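Local coordinates for protein insulinase family protease (Yersinia pestis, PDB 3GO9) that is predicted to be a protease of the insulinase (M16) family, though its zinc-binding motif departs from that of active members, at residues P170-L181 against T248-L259. Residues are numbered along the deposited sequence; the frame is centred on the assembly and turned at random.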
ATOM      1  N   PRO A 170      14.363  -8.009  -9.718  1.00 18.86           N
ATOM      2  CA  PRO A 170      15.209  -7.030 -10.435  1.00 18.40           C
ATOM      3  C   PRO A 170      14.590  -5.633 -10.665  1.00 16.09           C
ATOM      4  O   PRO A 170      15.308  -4.612 -10.617  1.00 17.02           O
ATOM      5  CB  PRO A 170      15.458  -7.715 -11.779  1.00 19.04           C
ATOM      6  CG  PRO A 170      15.482  -9.202 -11.407  1.00 21.46           C
ATOM      7  CD  PRO A 170      14.463  -9.360 -10.314  1.00 19.85           C
ATOM      8  N   TRP A 171      13.288  -5.570 -10.840  1.00 15.27           N
ATOM      9  CA  TRP A 171      12.599  -4.279 -10.865  1.00 15.16           C
ATOM     10  C   TRP A 171      12.855  -3.442  -9.590  1.00 14.99           C
ATOM     11  O   TRP A 171      13.120  -2.243  -9.646  1.00 12.86           O
ATOM     12  CB  TRP A 171      11.104  -4.430 -11.062  1.00 15.16           C
ATOM     13  CG  TRP A 171      10.341  -3.236 -10.707  1.00 15.80           C
ATOM     14  CD1 TRP A 171       9.543  -3.103  -9.626  1.00 19.74           C
ATOM     15  CD2 TRP A 171      10.349  -1.940 -11.357  1.00 15.01           C
ATOM     16  NE1 TRP A 171       9.041  -1.843  -9.558  1.00 20.13           N
ATOM     17  CE2 TRP A 171       9.495  -1.108 -10.614  1.00 17.80           C
ATOM     18  CE3 TRP A 171      10.990  -1.416 -12.477  1.00 17.14           C
ATOM     19  CZ2 TRP A 171       9.257   0.222 -10.949  1.00 18.57           C
ATOM     20  CZ3 TRP A 171      10.736  -0.058 -12.838  1.00 18.21           C
ATOM     21  CH2 TRP A 171       9.874   0.733 -12.057  1.00 19.90           C
ATOM     22  N   TRP A 172      12.696  -4.067  -8.428  1.00 14.04           N
ATOM     23  CA  TRP A 172      12.949  -3.354  -7.197  1.00 13.12           C
ATOM     24  C   TRP A 172      14.397  -2.906  -7.050  1.00 12.26           C
ATOM     25  O   TRP A 172      14.622  -1.744  -6.677  1.00 13.25           O
ATOM     26  CB  TRP A 172      12.430  -4.168  -5.984  1.00 13.78           C
ATOM     27  CG  TRP A 172      12.471  -3.355  -4.711  1.00 13.55           C
ATOM     28  CD1 TRP A 172      13.190  -3.635  -3.601  1.00 12.34           C
ATOM     29  CD2 TRP A 172      11.757  -2.129  -4.441  1.00 12.58           C
ATOM     30  NE1 TRP A 172      12.988  -2.650  -2.647  1.00 11.70           N
ATOM     31  CE2 TRP A 172      12.110  -1.721  -3.133  1.00 12.97           C
ATOM     32  CE3 TRP A 172      10.862  -1.346  -5.162  1.00 13.67           C
ATOM     33  CZ2 TRP A 172      11.616  -0.563  -2.564  1.00 14.52           C
ATOM     34  CZ3 TRP A 172      10.347  -0.197  -4.565  1.00 14.17           C
ATOM     35  CH2 TRP A 172      10.739   0.187  -3.301  1.00 14.00           C
ATOM     36  N   ARG A 173      15.335  -3.762  -7.415  1.00 11.65           N
ATOM     37  CA  ARG A 173      16.766  -3.429  -7.434  1.00 12.62           C
ATOM     38  C   ARG A 173      17.023  -2.231  -8.318  1.00 12.32           C
ATOM     39  O   ARG A 173      17.724  -1.297  -7.922  1.00 14.09           O
ATOM     40  CB  ARG A 173      17.650  -4.598  -7.879  1.00 13.09           C
ATOM     41  CG  ARG A 173      17.633  -5.772  -6.942  1.00 15.54           C
ATOM     42  CD  ARG A 173      17.968  -5.363  -5.528  1.00 16.95           C
ATOM     43  NE  ARG A 173      17.999  -6.511  -4.644  1.00 18.83           N
ATOM     44  CZ  ARG A 173      18.064  -6.434  -3.325  1.00 18.62           C
ATOM     45  NH1 ARG A 173      18.129  -5.243  -2.715  1.00 22.50           N
ATOM     46  NH2 ARG A 173      18.083  -7.573  -2.616  1.00 16.54           N
ATOM     47  N   TYR A 174      16.366  -2.180  -9.457  1.00 12.92           N
ATOM     48  CA  TYR A 174      16.502  -0.994 -10.333  1.00 11.44           C
ATOM     49  C   TYR A 174      15.899   0.245  -9.697  1.00 11.61           C
ATOM     50  O   TYR A 174      16.533   1.293  -9.617  1.00 11.04           O
ATOM     51  CB  TYR A 174      15.835  -1.291 -11.688  1.00 11.62           C
ATOM     52  CG  TYR A 174      15.943  -0.148 -12.654  1.00 11.71           C
ATOM     53  CD1 TYR A 174      17.158   0.168 -13.270  1.00 12.64           C
ATOM     54  CD2 TYR A 174      14.885   0.654 -12.921  1.00 12.33           C
ATOM     55  CE1 TYR A 174      17.280   1.214 -14.176  1.00 12.21           C
ATOM     56  CE2 TYR A 174      15.002   1.741 -13.815  1.00 12.67           C
ATOM     57  CZ  TYR A 174      16.199   2.016 -14.426  1.00 14.90           C
ATOM     58  OH  TYR A 174      16.317   3.086 -15.280  1.00 16.01           O
ATOM     59  N   ARG A 175      14.665   0.113  -9.207  1.00  9.14           N
ATOM     60  CA  ARG A 175      13.947   1.225  -8.681  1.00 10.82           C
ATOM     61  C   ARG A 175      14.591   1.860  -7.461  1.00 11.04           C
ATOM     62  O   ARG A 175      14.473   3.067  -7.285  1.00 12.01           O
ATOM     63  CB  ARG A 175      12.484   0.846  -8.383  1.00 10.25           C
ATOM     64  CG  ARG A 175      11.563   2.001  -8.068  1.00 11.40           C
ATOM     65  CD  ARG A 175      11.304   2.885  -9.256  1.00 15.25           C
ATOM     66  NE  ARG A 175      10.699   4.187  -8.923  1.00 15.44           N
ATOM     67  CZ  ARG A 175      11.366   5.249  -8.461  1.00 15.38           C
ATOM     68  NH1 ARG A 175      12.662   5.182  -8.167  1.00 13.13           N
ATOM     69  NH2 ARG A 175      10.709   6.370  -8.240  1.00 15.55           N
ATOM     70  N   LEU A 176      15.285   1.043  -6.662  1.00 10.79           N
ATOM     71  CA  LEU A 176      16.011   1.463  -5.467  1.00 12.35           C
ATOM     72  C   LEU A 176      17.220   2.367  -5.767  1.00 12.76           C
ATOM     73  O   LEU A 176      17.756   3.038  -4.881  1.00 13.58           O
ATOM     74  CB  LEU A 176      16.553   0.236  -4.769  1.00 13.63           C
ATOM     75  CG  LEU A 176      15.632  -0.590  -3.892  1.00 15.11           C
ATOM     76  CD1 LEU A 176      16.366  -1.864  -3.446  1.00 14.32           C
ATOM     77  CD2 LEU A 176      15.231   0.225  -2.661  1.00 17.84           C
ATOM     78  N   LYS A 177      17.716   2.345  -7.001  1.00 12.85           N
ATOM     79  CA  LYS A 177      18.974   3.092  -7.274  1.00 13.02           C
ATOM     80  C   LYS A 177      18.792   4.601  -6.994  1.00 11.99           C
ATOM     81  O   LYS A 177      17.770   5.243  -7.347  1.00 13.23           O
ATOM     82  CB  LYS A 177      19.478   2.847  -8.681  1.00 14.15           C
ATOM     83  CG  LYS A 177      19.914   1.443  -8.974  1.00 16.53           C
ATOM     84  CD  LYS A 177      20.345   1.282 -10.386  1.00 19.90           C
ATOM     85  CE  LYS A 177      21.094  -0.054 -10.576  1.00 23.67           C
ATOM     86  NZ  LYS A 177      21.211  -0.400 -12.019  1.00 23.64           N
ATOM     87  N   GLY A 178      19.749   5.150  -6.266  1.00 13.04           N
ATOM     88  CA  GLY A 178      19.738   6.560  -5.927  1.00 13.70           C
ATOM     89  C   GLY A 178      18.959   6.891  -4.695  1.00 14.30           C
ATOM     90  O   GLY A 178      18.897   8.077  -4.327  1.00 16.05           O
ATOM     91  N   SER A 179      18.353   5.880  -4.054  1.00 13.47           N
ATOM     92  CA  SER A 179      17.572   6.104  -2.847  1.00 13.07           C
ATOM     93  C   SER A 179      18.398   5.894  -1.599  1.00 13.12           C
ATOM     94  O   SER A 179      19.496   5.342  -1.657  1.00 15.23           O
ATOM     95  CB  SER A 179      16.361   5.137  -2.747  1.00 12.07           C
ATOM     96  OG  SER A 179      16.857   3.858  -2.482  1.00 13.19           O
ATOM     97  N   SER A 180      17.808   6.249  -0.477  1.00 13.76           N
ATOM     98  CA  SER A 180      18.406   6.003   0.840  1.00 15.08           C
ATOM     99  C   SER A 180      18.160   4.599   1.353  1.00 15.29           C
ATOM    100  O   SER A 180      18.538   4.308   2.484  1.00 16.52           O
ATOM    101  CB  SER A 180      17.841   6.982   1.874  1.00 16.66           C
ATOM    102  OG  SER A 180      16.520   6.654   2.233  1.00 21.07           O
ATOM    103  N   LEU A 181      17.517   3.774   0.540  1.00 13.61           N
ATOM    104  CA  LEU A 181      17.100   2.434   0.957  1.00 13.45           C
ATOM    105  C   LEU A 181      18.149   1.394   0.609  1.00 12.92           C
ATOM    106  O   LEU A 181      18.066   0.233   1.032  1.00 13.20           O
ATOM    107  CB  LEU A 181      15.793   2.082   0.301  1.00 13.34           C
ATOM    108  CG  LEU A 181      14.628   3.073   0.496  1.00 14.47           C
ATOM    109  CD1 LEU A 181      13.356   2.431  -0.051  1.00 11.31           C
ATOM    110  CD2 LEU A 181      14.562   3.463   1.917  1.00 15.72           C
ATOM    111  N   THR A 248      12.014   7.055   1.306  1.00 22.94           N
ATOM    112  CA  THR A 248      11.806   7.831   0.053  1.00 23.68           C
ATOM    113  C   THR A 248      12.672   7.329  -1.157  1.00 22.19           C
ATOM    114  O   THR A 248      13.877   7.037  -1.050  1.00 22.12           O
ATOM    115  CB  THR A 248      12.212   9.276   0.269  1.00 24.04           C
ATOM    116  OG1 THR A 248      13.610   9.334   0.540  1.00 27.72           O
ATOM    117  CG2 THR A 248      11.390   9.867   1.438  1.00 26.08           C
ATOM    118  N   LEU A 249      12.020   7.284  -2.314  1.00 21.18           N
ATOM    119  CA  LEU A 249      12.694   6.855  -3.571  1.00 19.34           C
ATOM    120  C   LEU A 249      13.175   8.048  -4.390  1.00 18.18           C
ATOM    121  O   LEU A 249      12.584   9.117  -4.300  1.00 18.99           O
ATOM    122  CB  LEU A 249      11.715   6.074  -4.389  1.00 19.39           C
ATOM    123  CG  LEU A 249      11.325   4.681  -3.937  1.00 20.28           C
ATOM    124  CD1 LEU A 249      10.162   4.151  -4.754  1.00 21.71           C
ATOM    125  CD2 LEU A 249      12.559   3.779  -4.075  1.00 17.89           C
ATOM    126  N   ALA A 250      14.249   7.895  -5.164  1.00 15.66           N
ATOM    127  CA  ALA A 250      14.621   8.915  -6.160  1.00 14.77           C
ATOM    128  C   ALA A 250      13.621   8.852  -7.333  1.00 13.96           C
ATOM    129  O   ALA A 250      12.873   7.843  -7.518  1.00 13.09           O
ATOM    130  CB  ALA A 250      15.983   8.669  -6.661  1.00 16.61           C
ATOM    131  N   PRO A 251      13.588   9.896  -8.157  1.00 12.82           N
ATOM    132  CA  PRO A 251      12.699   9.817  -9.325  1.00 12.83           C
ATOM    133  C   PRO A 251      13.147   8.691 -10.255  1.00 11.72           C
ATOM    134  O   PRO A 251      14.332   8.353 -10.324  1.00 11.76           O
ATOM    135  CB  PRO A 251      12.923  11.166 -10.025  1.00 13.41           C
ATOM    136  CG  PRO A 251      13.444  12.078  -8.923  1.00 14.23           C
ATOM    137  CD  PRO A 251      14.261  11.196  -8.048  1.00 14.62           C
ATOM    138  N   LEU A 252      12.178   8.083 -10.932  1.00 12.24           N
ATOM    139  CA  LEU A 252      12.470   7.104 -11.956  1.00 12.01           C
ATOM    140  C   LEU A 252      13.227   7.740 -13.099  1.00 11.55           C
ATOM    141  O   LEU A 252      12.751   8.710 -13.677  1.00 12.73           O
ATOM    142  CB  LEU A 252      11.186   6.512 -12.470  1.00 12.24           C
ATOM    143  CG  LEU A 252      11.304   5.363 -13.456  1.00 12.56           C
ATOM    144  CD1 LEU A 252      11.830   4.035 -12.871  1.00 15.73           C
ATOM    145  CD2 LEU A 252       9.912   5.153 -14.050  1.00 14.49           C
ATOM    146  N   PRO A 253      14.380   7.174 -13.476  1.00 11.84           N
ATOM    147  CA  PRO A 253      15.055   7.753 -14.645  1.00 12.89           C
ATOM    148  C   PRO A 253      14.256   7.616 -15.918  1.00 13.36           C
ATOM    149  O   PRO A 253      13.517   6.667 -16.057  1.00 11.76           O
ATOM    150  CB  PRO A 253      16.356   6.945 -14.761  1.00 14.04           C
ATOM    151  CG  PRO A 253      16.517   6.267 -13.516  1.00 14.82           C
ATOM    152  CD  PRO A 253      15.175   6.074 -12.883  1.00 14.86           C
ATOM    153  N   PRO A 254      14.459   8.542 -16.877  1.00 13.80           N
ATOM    154  CA  PRO A 254      13.691   8.527 -18.107  1.00 15.25           C
ATOM    155  C   PRO A 254      14.108   7.480 -19.160  1.00 14.30           C
ATOM    156  O   PRO A 254      13.317   7.149 -20.067  1.00 15.26           O
ATOM    157  CB  PRO A 254      13.925   9.933 -18.660  1.00 14.86           C
ATOM    158  CG  PRO A 254      15.256  10.325 -18.142  1.00 15.70           C
ATOM    159  CD  PRO A 254      15.486   9.594 -16.869  1.00 16.39           C
ATOM    160  N   GLU A 255      15.324   6.950 -19.053  1.00 14.32           N
ATOM    161  CA  GLU A 255      15.872   6.086 -20.075  1.00 16.12           C
ATOM    162  C   GLU A 255      15.141   4.721 -20.123  1.00 15.05           C
ATOM    163  O   GLU A 255      14.747   4.185 -19.073  1.00 16.13           O
ATOM    164  CB  GLU A 255      17.396   5.875 -19.843  1.00 16.71           C
ATOM    165  CG  GLU A 255      18.237   7.130 -20.022  1.00 20.67           C
ATOM    166  CD  GLU A 255      18.205   8.066 -18.807  1.00 24.67           C
ATOM    167  OE1 GLU A 255      17.833   7.596 -17.706  1.00 21.24           O
ATOM    168  OE2 GLU A 255      18.542   9.272 -18.964  1.00 31.57           O
ATOM    169  N   PRO A 256      14.961   4.143 -21.321  1.00 15.13           N
ATOM    170  CA  PRO A 256      14.373   2.794 -21.378  1.00 15.05           C
ATOM    171  C   PRO A 256      15.349   1.791 -20.792  1.00 16.29           C
ATOM    172  O   PRO A 256      16.574   2.005 -20.832  1.00 16.74           O
ATOM    173  CB  PRO A 256      14.180   2.534 -22.866  1.00 15.12           C
ATOM    174  CG  PRO A 256      15.296   3.365 -23.515  1.00 15.42           C
ATOM    175  CD  PRO A 256      15.326   4.622 -22.676  1.00 14.30           C
ATOM    176  N   VAL A 257      14.808   0.718 -20.241  1.00 15.79           N
ATOM    177  CA  VAL A 257      15.652  -0.292 -19.629  1.00 16.86           C
ATOM    178  C   VAL A 257      15.084  -1.678 -19.833  1.00 17.24           C
ATOM    179  O   VAL A 257      13.884  -1.855 -19.861  1.00 15.12           O
ATOM    180  CB  VAL A 257      15.814  -0.004 -18.161  1.00 17.22           C
ATOM    181  CG1 VAL A 257      14.477  -0.100 -17.444  1.00 15.59           C
ATOM    182  CG2 VAL A 257      16.867  -0.921 -17.559  1.00 19.42           C
ATOM    183  N   SER A 258      15.981  -2.651 -19.980  1.00 17.66           N
ATOM    184  CA  SER A 258      15.592  -4.057 -19.987  1.00 19.08           C
ATOM    185  C   SER A 258      16.099  -4.678 -18.683  1.00 19.27           C
ATOM    186  O   SER A 258      17.225  -4.425 -18.264  1.00 20.04           O
ATOM    187  CB  SER A 258      16.155  -4.798 -21.224  1.00 20.06           C
ATOM    188  OG  SER A 258      15.853  -6.217 -21.167  1.00 23.16           O
ATOM    189  N   LEU A 259      15.247  -5.458 -18.054  1.00 19.91           N
ATOM    190  CA  LEU A 259      15.580  -6.127 -16.795  1.00 21.59           C
ATOM    191  C   LEU A 259      15.265  -7.569 -16.988  1.00 24.95           C
ATOM    192  O   LEU A 259      14.094  -7.911 -17.258  1.00 25.64           O
ATOM    193  CB  LEU A 259      14.747  -5.561 -15.667  1.00 20.67           C
ATOM    194  CG  LEU A 259      14.931  -4.057 -15.490  1.00 17.82           C
ATOM    195  CD1 LEU A 259      13.935  -3.531 -14.482  1.00 15.79           C
ATOM    196  CD2 LEU A 259      16.298  -3.614 -15.057  1.00 17.10           C
TER
HETATM  197  O   HOH W   1      14.223   4.064 -16.428  1.00 13.53           O
HETATM  198  O   HOH W   2      15.270   5.348  -6.045  1.00 12.56           O
HETATM  199  O   HOH W   3      16.427   5.825  -9.578  1.00 32.32           O
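The contact joins two domains of an M16-family chain: R175, Y174 and W171 of helix 170-175 pack on the extended segment 248-256 and on the edge strand 257-261 of the second domain's sheet, into which it leads. R175 makes the direct polar link. Its NH1 and NH2 both donate to A250 O, each at 2.7 Å, with the oxygen in the guanidinium plane; N-H...O angles of 141° and 143° show two bent bonds sharing one acceptor. L249 CD1 and L252 CA lie over opposite faces of the group, which fixes its tilt. D274 adds a salt bridge to NH2 and accepts from L252 N, tying the arginine and the extended segment to strand 267-276, whereas R175 NE is buried without a partner. A chi1 of -179° places the Y174 ring among V257, L252 and P253: V257 CG1 lies over one face, L252 CD1 approaches the edge, 4.0 Å from CE2, and P253 CG is 3.6 Å from OH. A water accepts from Y174 OH at 2.6 Å and donates to P253 O and E255 O, bridging the phenol to the bend. L252 CD1 also touches W171 CH2 (3.9 Å), and L259 CD1 lies near the indole plane, at its edge. A type II turn from L176 to S179 brings G178 O and K177 O against A250 CB, while a second water connects R175 O and K177 O to A250 N. Such packing is consistent with the two alpha/beta domains of a single M16 unit, joined through a helix and a sheet edge.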